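Local structure of glycosyl hydrolase family 26 (Bacteroides ovatus, 4ZXO) at residues I27-H32 with S296-W301; C54-G59 with I333-D338; P58-F63 with G95-L100; L280-T285 with D322-F327. The protein hydrolyses beta-mannan chains such as the galactomannan backbone, probably cutting internal beta-1,4-mannosidic bonds. All coordinates share one frame; numbering follows the deposited sequence.

Interaction 1 of 4, residues I27-H32 with S296-W301; sequences ILFGHH and SYVLVW
Leu28 and Gly30 lie beside Tyr297 and Leu299 in two parallel strands whose axes approach to 4.4 Å. Five backbone hydrogen bonds alternate between them. Leu28 gives its N-H to Ser296 O and takes one from Val298 N; Gly30 N donates to Val298 O at 2.7 Å, Val300 N to Gly30 O, and His32 N to Val300 O. Gly30 CA and Leu299 CA come within 4.0 Å, leaving little room for a side chain on Gly30, which would meet Leu299 CD1.

Most apolar contacts gather on the face that carries Phe29, Val298 and Val300; on the other, Leu28 CB meets Tyr297 CB. Phe29 CG stands anti to its backbone N (chi1 -175°), and further out the ring brings CD1 to 4.0 Å from Val298 CG1 and CZ to 3.8 Å from Val300 CG2. Separately, Ile27 CG2 meets Val298 CG1 at 3.8 Å.

At the C-terminal end of the pair the contact becomes aromatic. The His32 and Trp301 side chains run side by side, and the imidazole stacks face to face on the six-membered ring, with centroids 3.9 Å apart and planes 15° apart. A hydrogen bond between Ser62 OG and His32 ND1 is likely to limit the rotation of the imidazole. His31, tied to Asp34 through ND1, turns its ring edge to Trp301 O.

Pairing of the first strand with the last in this way closes the circle of a TIM barrel.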
loop_
_atom_site.group_PDB
_atom_site.type_symbol
_atom_site.label_atom_id
_atom_site.label_comp_id
_atom_site.label_asym_id
_atom_site.label_seq_id
_atom_site.Cartn_x
_atom_site.Cartn_y
_atom_site.Cartn_z
ATOM N N ILE A 27 -7.903 2.924 13.191
ATOM C CA ILE A 27 -7.364 2.989 11.828
ATOM C C ILE A 27 -5.903 3.412 11.884
ATOM O O ILE A 27 -5.613 4.532 12.295
ATOM C CB ILE A 27 -8.126 4.005 10.965
ATOM C CG1 ILE A 27 -9.641 3.786 10.977
ATOM C CG2 ILE A 27 -7.625 3.925 9.516
ATOM C CD1 ILE A 27 -10.443 4.879 10.282
ATOM N N LEU A 28 -4.974 2.549 11.478
ATOM C CA LEU A 28 -3.566 2.985 11.414
ATOM C C LEU A 28 -3.373 4.045 10.394
ATOM O O LEU A 28 -3.879 3.920 9.296
ATOM C CB LEU A 28 -2.659 1.790 11.074
ATOM C CG LEU A 28 -2.612 0.673 12.140
ATOM C CD1 LEU A 28 -2.182 -0.682 11.475
ATOM C CD2 LEU A 28 -1.684 1.066 13.274
ATOM N N PHE A 29 -2.615 5.089 10.732
ATOM C CA PHE A 29 -2.304 6.106 9.752
ATOM C C PHE A 29 -0.999 5.816 9.042
ATOM O O PHE A 29 0.000 5.484 9.707
ATOM C CB PHE A 29 -2.205 7.476 10.400
ATOM C CG PHE A 29 -2.004 8.579 9.382
ATOM C CD1 PHE A 29 -3.073 9.009 8.578
ATOM C CD2 PHE A 29 -0.755 9.111 9.149
ATOM C CE1 PHE A 29 -2.880 10.007 7.582
ATOM C CE2 PHE A 29 -0.570 10.097 8.162
ATOM C CZ PHE A 29 -1.624 10.551 7.390
ATOM N N GLY A 30 -0.986 6.015 7.710
ATOM C CA GLY A 30 0.139 5.670 6.879
ATOM C C GLY A 30 0.663 6.802 6.000
ATOM O O GLY A 30 -0.092 7.695 5.598
ATOM N N HIS A 31 1.941 6.707 5.641
ATOM C CA HIS A 31 2.527 7.631 4.704
ATOM C C HIS A 31 3.590 6.907 3.866
ATOM O O HIS A 31 4.475 6.222 4.413
ATOM C CB HIS A 31 3.153 8.791 5.487
ATOM C CG HIS A 31 3.731 9.885 4.615
ATOM N ND1 HIS A 31 4.896 10.553 4.945
ATOM C CD2 HIS A 31 3.292 10.436 3.455
ATOM C CE1 HIS A 31 5.159 11.469 4.021
ATOM N NE2 HIS A 31 4.209 11.400 3.087
ATOM N N HIS A 32 3.538 7.097 2.564
ATOM C CA HIS A 32 4.531 6.550 1.649
ATOM C C HIS A 32 5.873 7.291 1.758
ATOM O O HIS A 32 5.939 8.523 1.862
ATOM C CB HIS A 32 4.005 6.621 0.189
ATOM C CG HIS A 32 4.805 5.799 -0.777
ATOM N ND1 HIS A 32 4.642 4.420 -0.917
ATOM C CD2 HIS A 32 5.795 6.156 -1.639
ATOM C CE1 HIS A 32 5.498 3.973 -1.831
ATOM N NE2 HIS A 32 6.192 5.015 -2.301
ATOM N N SER A 296 -8.666 -0.838 8.364
ATOM C CA SER A 296 -7.483 -1.224 9.135
ATOM C C SER A 296 -6.400 -0.171 9.069
ATOM O O SER A 296 -5.624 -0.026 10.022
ATOM C CB SER A 296 -6.899 -2.536 8.648
ATOM O OG SER A 296 -7.850 -3.560 8.773
ATOM N N TYR A 297 -6.312 0.524 7.920
ATOM C CA TYR A 297 -5.358 1.607 7.797
ATOM C C TYR A 297 -5.775 2.535 6.660
ATOM O O TYR A 297 -6.642 2.186 5.829
ATOM C CB TYR A 297 -3.910 1.112 7.587
ATOM C CG TYR A 297 -3.607 0.233 6.380
ATOM C CD1 TYR A 297 -3.076 0.753 5.185
ATOM C CD2 TYR A 297 -3.846 -1.142 6.454
ATOM C CE1 TYR A 297 -2.752 -0.125 4.104
ATOM C CE2 TYR A 297 -3.544 -1.988 5.440
ATOM C CZ TYR A 297 -3.005 -1.496 4.268
ATOM O OH TYR A 297 -2.768 -2.436 3.275
ATOM N N VAL A 298 -5.210 3.742 6.684
ATOM C CA VAL A 298 -5.398 4.754 5.643
ATOM C C VAL A 298 -4.026 5.305 5.355
ATOM O O VAL A 298 -3.319 5.707 6.305
ATOM C CB VAL A 298 -6.356 5.918 6.072
ATOM C CG1 VAL A 298 -5.943 6.585 7.332
ATOM C CG2 VAL A 298 -6.452 6.990 4.959
ATOM N N LEU A 299 -3.641 5.369 4.084
ATOM C CA LEU A 299 -2.285 5.764 3.763
ATOM C C LEU A 299 -2.314 6.909 2.788
ATOM O O LEU A 299 -2.995 6.837 1.773
ATOM C CB LEU A 299 -1.523 4.571 3.146
ATOM C CG LEU A 299 -0.050 4.924 2.881
ATOM C CD1 LEU A 299 0.914 3.877 3.435
ATOM C CD2 LEU A 299 0.145 5.140 1.409
ATOM N N VAL A 300 -1.573 7.967 3.090
ATOM C CA VAL A 300 -1.470 9.087 2.141
ATOM C C VAL A 300 -0.112 9.026 1.433
ATOM O O VAL A 300 0.899 8.470 1.951
ATOM C CB VAL A 300 -1.641 10.473 2.815
ATOM C CG1 VAL A 300 -3.007 10.559 3.519
ATOM C CG2 VAL A 300 -0.473 10.812 3.730
ATOM N N TRP A 301 -0.072 9.622 0.237
ATOM C CA TRP A 301 1.064 9.423 -0.667
ATOM C C TRP A 301 2.277 10.286 -0.269
ATOM O O TRP A 301 2.245 11.001 0.737
ATOM C CB TRP A 301 0.625 9.686 -2.122
ATOM C CG TRP A 301 1.559 9.027 -3.140
ATOM C CD1 TRP A 301 2.318 9.656 -4.135
ATOM C CD2 TRP A 301 1.875 7.625 -3.247
ATOM N NE1 TRP A 301 3.061 8.719 -4.828
ATOM C CE2 TRP A 301 2.818 7.476 -4.299
ATOM C CE3 TRP A 301 1.420 6.483 -2.572
ATOM C CZ2 TRP A 301 3.283 6.215 -4.707
ATOM C CZ3 TRP A 301 1.909 5.233 -2.951
ATOM C CH2 TRP A 301 2.842 5.119 -4.006
#

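Interaction 2 of 4, residues C54-G59 with I333-D338; sequences CGAYPG and ILFVGD. With K (potassium ion), chain B.
The Phe335 ring has Tyr57 O at its edge, near its plane, 3.6 Å from CD1. Cys54 SG and Pro58 CA approach it obliquely, the sulfur in a Cys sulfur-aromatic contact 4.3 Å from the ring centroid and 34° off its normal. Nearer the backbone, Ala56 CB touches Phe335 CB at 3.8 Å. An alanine in place of Phe335 would probably open a gap beside Pro58 CA and leave Cys54 SG without its aromatic partner.

One direct hydrogen bond joins the backbones, from Val336 N to Tyr57 O at 3.0 Å. Water 1 adds a bridge, accepting from Tyr57 N and donating to Val336 O. With Val336 CG1 anti to the backbone N (chi1 169°), CG2 stays beside that N and reaches Pro58 O at 3.5 Å.

The chain from Phe335 to Asp338 makes a type II turn, closed by Asp338 N bonding to Phe335 O. The Asp338 carboxylate reaches back to accept from Phe335 N through OD2 at 2.7 Å, while OD1 accepts from water 2. That water belongs to the shell of a potassium ion, which is bound directly by Ile333 O at 2.4 Å, by the carbonyl oxygens of Ser328 and Ser330, and by further waters; Asp338 thus acts from the second shell.

Strand 333-334 pairs with strand 27-32, and just after it the Phe335 ring meets that of Phe29 and also touches Val50 of helix 49-54 and Ser328 of helix 321-328.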
loop_
_atom_site.group_PDB
_atom_site.type_symbol
_atom_site.label_atom_id
_atom_site.label_comp_id
_atom_site.label_asym_id
_atom_site.label_seq_id
_atom_site.Cartn_x
_atom_site.Cartn_y
_atom_site.Cartn_z
ATOM N N CYS A 54 3.327 15.949 13.990
ATOM C CA CYS A 54 2.488 15.506 15.091
ATOM C C CYS A 54 3.242 14.813 16.227
ATOM O O CYS A 54 2.620 14.577 17.257
ATOM C CB CYS A 54 1.381 14.555 14.598
ATOM S SG CYS A 54 1.961 12.834 14.217
ATOM N N GLY A 55 4.529 14.499 16.056
ATOM C CA GLY A 55 5.322 13.958 17.138
ATOM C C GLY A 55 5.395 12.452 17.197
ATOM O O GLY A 55 6.104 11.918 18.055
ATOM N N ALA A 56 4.664 11.744 16.338
ATOM C CA ALA A 56 4.821 10.288 16.303
ATOM C C ALA A 56 4.995 9.803 14.883
ATOM O O ALA A 56 4.467 10.390 13.936
ATOM C CB ALA A 56 3.632 9.600 16.887
ATOM N N TYR A 57 5.680 8.680 14.757
ATOM C CA TYR A 57 5.737 8.021 13.456
ATOM C C TYR A 57 4.350 7.454 13.033
ATOM O O TYR A 57 3.558 7.012 13.873
ATOM C CB TYR A 57 6.743 6.885 13.476
ATOM C CG TYR A 57 8.167 7.303 13.567
ATOM C CD1 TYR A 57 8.810 7.902 12.481
ATOM C CD2 TYR A 57 8.886 7.113 14.747
ATOM C CE1 TYR A 57 10.170 8.262 12.554
ATOM C CE2 TYR A 57 10.227 7.488 14.834
ATOM C CZ TYR A 57 10.858 8.033 13.737
ATOM O OH TYR A 57 12.169 8.406 13.858
ATOM N N PRO A 58 4.047 7.452 11.721
ATOM C CA PRO A 58 2.793 6.850 11.256
ATOM C C PRO A 58 2.785 5.324 11.570
ATOM O O PRO A 58 3.827 4.661 11.586
ATOM C CB PRO A 58 2.800 7.135 9.759
ATOM C CG PRO A 58 4.221 7.283 9.410
ATOM C CD PRO A 58 4.863 7.951 10.599
ATOM N N GLY A 59 1.602 4.800 11.846
ATOM C CA GLY A 59 1.446 3.386 12.124
ATOM C C GLY A 59 1.818 2.511 10.934
ATOM O O GLY A 59 2.203 1.355 11.100
ATOM N N ILE A 333 -7.548 7.224 15.201
ATOM C CA ILE A 333 -6.428 7.171 14.260
ATOM C C ILE A 333 -5.156 6.822 14.981
ATOM O O ILE A 333 -4.817 7.513 15.968
ATOM C CB ILE A 333 -6.223 8.545 13.539
ATOM C CG1 ILE A 333 -7.515 9.079 12.905
ATOM C CG2 ILE A 333 -5.094 8.528 12.445
ATOM C CD1 ILE A 333 -8.129 8.201 11.848
ATOM N N LEU A 334 -4.435 5.809 14.483
ATOM C CA LEU A 334 -3.381 5.186 15.261
ATOM C C LEU A 334 -1.993 5.443 14.663
ATOM O O LEU A 334 -1.747 5.259 13.462
ATOM C CB LEU A 334 -3.597 3.694 15.376
ATOM C CG LEU A 334 -4.955 3.231 15.883
ATOM C CD1 LEU A 334 -5.039 1.717 15.735
ATOM C CD2 LEU A 334 -5.216 3.655 17.300
ATOM N N PHE A 335 -1.078 5.818 15.532
ATOM C CA PHE A 335 0.302 6.092 15.195
ATOM C C PHE A 335 1.129 5.197 16.091
ATOM O O PHE A 335 0.651 4.730 17.148
ATOM C CB PHE A 335 0.684 7.595 15.442
ATOM C CG PHE A 335 -0.010 8.546 14.530
ATOM C CD1 PHE A 335 0.684 9.163 13.479
ATOM C CD2 PHE A 335 -1.373 8.849 14.721
ATOM C CE1 PHE A 335 0.031 10.051 12.600
ATOM C CE2 PHE A 335 -2.024 9.724 13.851
ATOM C CZ PHE A 335 -1.329 10.317 12.769
ATOM N N VAL A 336 2.392 5.026 15.745
ATOM C CA VAL A 336 3.303 4.314 16.631
ATOM C C VAL A 336 3.301 4.908 18.031
ATOM O O VAL A 336 3.372 6.136 18.171
ATOM C CB VAL A 336 4.718 4.347 16.046
ATOM C CG1 VAL A 336 5.715 3.845 17.063
ATOM C CG2 VAL A 336 4.763 3.491 14.741
ATOM N N GLY A 337 3.222 4.057 19.066
ATOM C CA GLY A 337 3.003 4.498 20.463
ATOM C C GLY A 337 1.567 4.318 20.961
ATOM O O GLY A 337 1.309 4.220 22.172
ATOM N N ASP A 338 0.604 4.231 20.041
ATOM C CA ASP A 338 -0.789 4.018 20.440
ATOM C C ASP A 338 -1.069 2.560 20.803
ATOM O O ASP A 338 -0.175 1.712 20.725
ATOM C CB ASP A 338 -1.704 4.509 19.326
ATOM C CG ASP A 338 -1.603 6.034 19.131
ATOM O OD1 ASP A 338 -1.225 6.735 20.090
ATOM O OD2 ASP A 338 -1.902 6.553 18.043
HETATM K K K B . -4.579 9.052 17.797
HETATM O O HOH W 1 6.102 7.351 17.308
HETATM O O HOH W 2 -3.200 8.476 20.539
HETATM O O HOH W 3 -5.334 9.823 20.187
HETATM O O HOH W 4 -2.155 8.848 18.127
HETATM O O HOH W 5 -4.779 7.017 19.617
#

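Interaction 3 of 4, residues P58-F63 with G95-L100; sequences PGVMSF and GGMISL
Met97 N donates to Gly59 O over 2.7 Å, an almost straight bond (178° at the hydrogen) that lies nearly along the C=O axis. Three more backbone bonds continue the parallel ladder: Met61 N to Met97 O, Ser99 N to Met61 O, and Phe63 N to Ser99 O. Between them, CA-H groups lean on the same carbonyls, as where Ser62 CA lies 3.0 Å from Ser99 O.

Ser62 CB and Ser99 CB lie 4.0 Å apart. The two hydroxyls turn to different neighbours, Ser99 OG in a hydrogen bond with Val160 O and Ser62 OG toward His32. On the same face, Val60 and Met97 lie side by side. Met97 bends at its thioether (chi3 93°), which sets Met97 CE 3.8 Å from Val60 CG1 and 4.0 Å from Val60 CG2. An alanine at Val60 would probably leave the Met97 methyl without these two neighbours and freer to turn.

On the other face Phe63 CB meets Leu100 CD2 at 3.8 Å, the methyl standing near the plane of the Phe63 ring at its edge.

The strands are the two arms of a beta-alpha-beta crossover through helix 81-93, which ends in a Schellman motif at Gly95. That helix covers Met61, Phe63 and Ile98, while Val60 and Met97 point into the barrel against Tyr297; strands 27-32 and 159-162 flank the pair.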
loop_
_atom_site.group_PDB
_atom_site.type_symbol
_atom_site.label_atom_id
_atom_site.label_comp_id
_atom_site.label_asym_id
_atom_site.label_seq_id
_atom_site.Cartn_x
_atom_site.Cartn_y
_atom_site.Cartn_z
ATOM N N PRO A 58 4.047 7.452 11.721
ATOM C CA PRO A 58 2.793 6.850 11.256
ATOM C C PRO A 58 2.785 5.324 11.570
ATOM O O PRO A 58 3.827 4.661 11.586
ATOM C CB PRO A 58 2.800 7.135 9.759
ATOM C CG PRO A 58 4.221 7.283 9.410
ATOM C CD PRO A 58 4.863 7.951 10.599
ATOM N N GLY A 59 1.602 4.800 11.846
ATOM C CA GLY A 59 1.446 3.386 12.124
ATOM C C GLY A 59 1.818 2.511 10.934
ATOM O O GLY A 59 2.203 1.355 11.100
ATOM N N VAL A 60 1.677 3.046 9.719
ATOM C CA VAL A 60 2.064 2.323 8.492
ATOM C C VAL A 60 3.048 3.163 7.703
ATOM O O VAL A 60 2.873 4.387 7.560
ATOM C CB VAL A 60 0.860 2.076 7.583
ATOM C CG1 VAL A 60 1.289 1.323 6.313
ATOM C CG2 VAL A 60 -0.267 1.291 8.304
ATOM N N MET A 61 4.065 2.509 7.164
ATOM C CA MET A 61 4.928 3.146 6.166
ATOM C C MET A 61 4.930 2.287 4.944
ATOM O O MET A 61 4.898 1.055 5.053
ATOM C CB MET A 61 6.346 3.289 6.685
ATOM C CG MET A 61 6.422 4.334 7.779
ATOM S SD MET A 61 8.074 4.420 8.482
ATOM C CE MET A 61 7.739 5.493 9.895
ATOM N N SER A 62 4.885 2.918 3.776
ATOM C CA SER A 62 5.001 2.133 2.536
ATOM C C SER A 62 6.173 2.631 1.732
ATOM O O SER A 62 6.624 3.781 1.856
ATOM C CB SER A 62 3.683 2.181 1.688
ATOM O OG SER A 62 3.322 3.505 1.355
ATOM N N PHE A 63 6.647 1.750 0.872
ATOM C CA PHE A 63 7.765 2.044 -0.007
ATOM C C PHE A 63 7.503 1.311 -1.308
ATOM O O PHE A 63 6.604 0.478 -1.368
ATOM C CB PHE A 63 9.125 1.614 0.604
ATOM C CG PHE A 63 9.359 2.128 2.016
ATOM C CD1 PHE A 63 9.926 3.395 2.241
ATOM C CD2 PHE A 63 8.980 1.352 3.100
ATOM C CE1 PHE A 63 10.105 3.851 3.520
ATOM C CE2 PHE A 63 9.169 1.781 4.419
ATOM C CZ PHE A 63 9.727 3.050 4.632
ATOM N N GLY A 95 7.378 -1.140 16.119
ATOM C CA GLY A 95 6.025 -1.675 16.219
ATOM C C GLY A 95 5.054 -1.284 15.113
ATOM O O GLY A 95 3.865 -1.679 15.153
ATOM N N GLY A 96 5.534 -0.565 14.113
ATOM C CA GLY A 96 4.623 -0.185 13.025
ATOM C C GLY A 96 4.525 -1.240 11.940
ATOM O O GLY A 96 5.259 -2.256 11.952
ATOM N N MET A 97 3.640 -0.957 10.974
ATOM C CA MET A 97 3.393 -1.844 9.844
ATOM C C MET A 97 4.121 -1.351 8.593
ATOM O O MET A 97 4.402 -0.121 8.476
ATOM C CB MET A 97 1.872 -1.912 9.522
ATOM C CG MET A 97 1.517 -3.120 8.701
ATOM S SD MET A 97 -0.188 -3.035 8.131
ATOM C CE MET A 97 0.044 -2.245 6.518
ATOM N N ILE A 98 4.423 -2.290 7.677
ATOM C CA ILE A 98 5.008 -1.957 6.389
ATOM C C ILE A 98 4.186 -2.448 5.232
ATOM O O ILE A 98 3.707 -3.551 5.252
ATOM C CB ILE A 98 6.448 -2.560 6.271
ATOM C CG1 ILE A 98 7.378 -2.007 7.353
ATOM C CG2 ILE A 98 7.059 -2.345 4.842
ATOM C CD1 ILE A 98 7.455 -2.861 8.619
ATOM N N SER A 99 4.011 -1.593 4.220
ATOM C CA SER A 99 3.418 -2.035 2.968
ATOM C C SER A 99 4.351 -1.712 1.814
ATOM O O SER A 99 5.133 -0.750 1.888
ATOM C CB SER A 99 2.052 -1.366 2.747
ATOM O OG SER A 99 1.457 -1.873 1.546
ATOM N N LEU A 100 4.348 -2.536 0.775
ATOM C CA LEU A 100 5.210 -2.289 -0.399
ATOM C C LEU A 100 4.371 -2.327 -1.664
ATOM O O LEU A 100 3.608 -3.309 -1.855
ATOM C CB LEU A 100 6.308 -3.360 -0.509
ATOM C CG LEU A 100 7.257 -3.304 0.687
ATOM C CD1 LEU A 100 8.166 -4.544 0.631
ATOM C CD2 LEU A 100 8.140 -2.053 0.664
#

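Interaction 4 of 4, residues L280-T285 with D322-F327; sequences LWWTGT and DDFVKF
Trp282 and Thr283, in the first turn of helix 281-285, meet Asp323 and Phe327 of helix 322-327, the two axes approaching to 7.9 Å with their N-to-C directions 58° apart. Asp323 grips the start of the first helix with both carboxylate oxygens. OD2 accepts from Thr283 N at 2.9 Å, on its syn side, and OD1 receives the Thr283 hydroxyl at 2.6 Å through its syn lone pair. Thr283 OG1 sits between the backbone N and the carbonyl carbon (chi1 63°), turned to that oxygen. The N-terminal end of the helix would be expected to stabilise the negative charge of the carboxylate.

Trp282, Phe324 and Phe327 form an aromatic cluster between two of the helices that surround the TIM barrel. Phe324 presents its edge to one face of the indole in a T-shaped pair, planes at 75°, with CD1 3.5 Å above the indole plane; its CB lies over the five-membered ring. Trp281 CE3 covers the opposite face. Trp282 in turn directs its own edge at the face of Phe327, which receives CE3 over its centre, and the two CB atoms touch at 3.5 Å. Trp282 NE1 is hydrogen-bonded to Ser320 OG, which is likely to limit the turning of the indole.

At the solvent-facing side, the Leu280 side chain crosses that of Asp323 at about a right angle, Leu280 CD2 lying 3.7 Å from Asp323 OD1, and Thr283 CG2 packs on Lys326 CG at 3.9 Å.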
loop_
_atom_site.group_PDB
_atom_site.type_symbol
_atom_site.label_atom_id
_atom_site.label_comp_id
_atom_site.label_asym_id
_atom_site.label_seq_id
_atom_site.Cartn_x
_atom_site.Cartn_y
_atom_site.Cartn_z
ATOM N N LEU A 280 -8.083 22.687 6.632
ATOM C CA LEU A 280 -8.898 21.828 7.510
ATOM C C LEU A 280 -9.186 20.494 6.858
ATOM O O LEU A 280 -10.188 19.862 7.172
ATOM C CB LEU A 280 -10.226 22.499 7.859
ATOM C CG LEU A 280 -10.117 23.814 8.638
ATOM C CD1 LEU A 280 -11.478 24.407 8.865
ATOM C CD2 LEU A 280 -9.445 23.552 9.970
ATOM N N TRP A 281 -8.308 20.055 5.959
ATOM C CA TRP A 281 -8.632 18.833 5.188
ATOM C C TRP A 281 -8.776 17.607 6.057
ATOM O O TRP A 281 -9.678 16.792 5.846
ATOM C CB TRP A 281 -7.581 18.531 4.116
ATOM C CG TRP A 281 -8.027 17.455 3.166
ATOM C CD1 TRP A 281 -8.994 17.573 2.210
ATOM C CD2 TRP A 281 -7.533 16.128 3.078
ATOM N NE1 TRP A 281 -9.147 16.400 1.544
ATOM C CE2 TRP A 281 -8.259 15.484 2.052
ATOM C CE3 TRP A 281 -6.564 15.400 3.789
ATOM C CZ2 TRP A 281 -8.045 14.145 1.698
ATOM C CZ3 TRP A 281 -6.328 14.033 3.414
ATOM C CH2 TRP A 281 -7.072 13.445 2.360
ATOM N N TRP A 282 -7.891 17.478 7.040
ATOM C CA TRP A 282 -7.803 16.237 7.833
ATOM C C TRP A 282 -9.045 16.005 8.695
ATOM O O TRP A 282 -9.632 14.913 8.655
ATOM C CB TRP A 282 -6.543 16.281 8.721
ATOM C CG TRP A 282 -5.323 16.472 7.896
ATOM C CD1 TRP A 282 -4.668 17.649 7.645
ATOM C CD2 TRP A 282 -4.680 15.480 7.100
ATOM N NE1 TRP A 282 -3.636 17.441 6.743
ATOM C CE2 TRP A 282 -3.594 16.105 6.428
ATOM C CE3 TRP A 282 -4.874 14.111 6.940
ATOM C CZ2 TRP A 282 -2.760 15.423 5.546
ATOM C CZ3 TRP A 282 -4.024 13.418 6.086
ATOM C CH2 TRP A 282 -2.978 14.089 5.394
ATOM N N THR A 283 -9.449 17.019 9.480
ATOM C CA THR A 283 -10.645 16.850 10.308
ATOM C C THR A 283 -11.905 17.237 9.612
ATOM O O THR A 283 -12.994 16.814 10.004
ATOM C CB THR A 283 -10.602 17.674 11.627
ATOM O OG1 THR A 283 -10.548 19.091 11.339
ATOM C CG2 THR A 283 -9.374 17.255 12.435
ATOM N N GLY A 284 -11.783 18.044 8.575
ATOM C CA GLY A 284 -12.986 18.542 7.944
ATOM C C GLY A 284 -13.458 17.759 6.747
ATOM O O GLY A 284 -14.608 17.856 6.369
ATOM N N THR A 285 -12.560 17.013 6.129
ATOM C CA THR A 285 -12.927 16.183 4.961
ATOM C C THR A 285 -12.596 14.706 5.183
ATOM O O THR A 285 -13.473 13.866 5.108
ATOM C CB THR A 285 -12.221 16.694 3.705
ATOM O OG1 THR A 285 -12.654 18.034 3.470
ATOM C CG2 THR A 285 -12.602 15.895 2.481
ATOM N N ASP A 322 -1.491 22.240 11.566
ATOM C CA ASP A 322 -2.183 22.275 12.852
ATOM C C ASP A 322 -3.395 21.356 12.841
ATOM O O ASP A 322 -3.660 20.669 13.815
ATOM C CB ASP A 322 -2.624 23.695 13.188
ATOM C CG ASP A 322 -1.462 24.586 13.543
ATOM O OD1 ASP A 322 -0.389 24.059 13.874
ATOM O OD2 ASP A 322 -1.641 25.826 13.512
ATOM N N ASP A 323 -4.112 21.314 11.721
ATOM C CA ASP A 323 -5.302 20.466 11.660
ATOM C C ASP A 323 -4.907 18.981 11.630
ATOM O O ASP A 323 -5.639 18.133 12.147
ATOM C CB ASP A 323 -6.148 20.808 10.421
ATOM C CG ASP A 323 -7.446 20.042 10.391
ATOM O OD1 ASP A 323 -8.274 20.276 11.284
ATOM O OD2 ASP A 323 -7.649 19.237 9.448
ATOM N N PHE A 324 -3.783 18.651 10.981
ATOM C CA PHE A 324 -3.273 17.294 11.031
ATOM C C PHE A 324 -2.964 16.892 12.482
ATOM O O PHE A 324 -3.185 15.744 12.874
ATOM C CB PHE A 324 -2.018 17.169 10.175
ATOM C CG PHE A 324 -1.457 15.781 10.161
ATOM C CD1 PHE A 324 -2.067 14.777 9.410
ATOM C CD2 PHE A 324 -0.364 15.457 10.943
ATOM C CE1 PHE A 324 -1.554 13.489 9.396
ATOM C CE2 PHE A 324 0.146 14.143 10.966
ATOM C CZ PHE A 324 -0.452 13.163 10.158
ATOM N N VAL A 325 -2.407 17.820 13.261
ATOM C CA VAL A 325 -2.160 17.499 14.677
ATOM C C VAL A 325 -3.489 17.133 15.363
ATOM O O VAL A 325 -3.557 16.135 16.060
ATOM C CB VAL A 325 -1.479 18.644 15.428
ATOM C CG1 VAL A 325 -1.437 18.316 16.959
ATOM C CG2 VAL A 325 -0.025 18.824 14.905
ATOM N N LYS A 326 -4.540 17.926 15.129
ATOM C CA LYS A 326 -5.838 17.647 15.716
ATOM C C LYS A 326 -6.387 16.271 15.253
ATOM O O LYS A 326 -6.931 15.489 16.037
ATOM C CB LYS A 326 -6.809 18.774 15.360
ATOM C CG LYS A 326 -8.233 18.609 15.862
ATOM C CD LYS A 326 -9.038 19.917 15.628
ATOM C CE LYS A 326 -10.540 19.717 15.385
ATOM N NZ LYS A 326 -11.146 18.863 16.439
ATOM N N PHE A 327 -6.263 16.016 13.958
ATOM C CA PHE A 327 -6.626 14.713 13.385
ATOM C C PHE A 327 -5.891 13.572 14.062
ATOM O O PHE A 327 -6.475 12.533 14.384
ATOM C CB PHE A 327 -6.300 14.779 11.896
ATOM C CG PHE A 327 -6.288 13.467 11.147
ATOM C CD1 PHE A 327 -7.465 12.928 10.607
ATOM C CD2 PHE A 327 -5.087 12.784 10.964
ATOM C CE1 PHE A 327 -7.428 11.744 9.841
ATOM C CE2 PHE A 327 -5.050 11.575 10.235
ATOM C CZ PHE A 327 -6.230 11.057 9.671
#

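From the N terminus, strand 27-32 opens interaction 1, which closes only at 296-301, after most of the chain has passed. Residues 54-59 open interaction 2, whose partner 333-338 lies beyond that point, so the two cross; they meet where strand 333-334 runs beside strand 27-32. Interaction 3 starts from the shared Pro58 and Gly59, closes the short loop to 95-100, and lies wholly within the span of interaction 1. Interaction 4 joins 280-285 to 322-327, crossing interaction 1 but contained in the span of interaction 2. Phe29 links interactions 1, 2 and 4 by packing against Phe335, Phe324 and Trp282, tying the barrel wall to its outer helices.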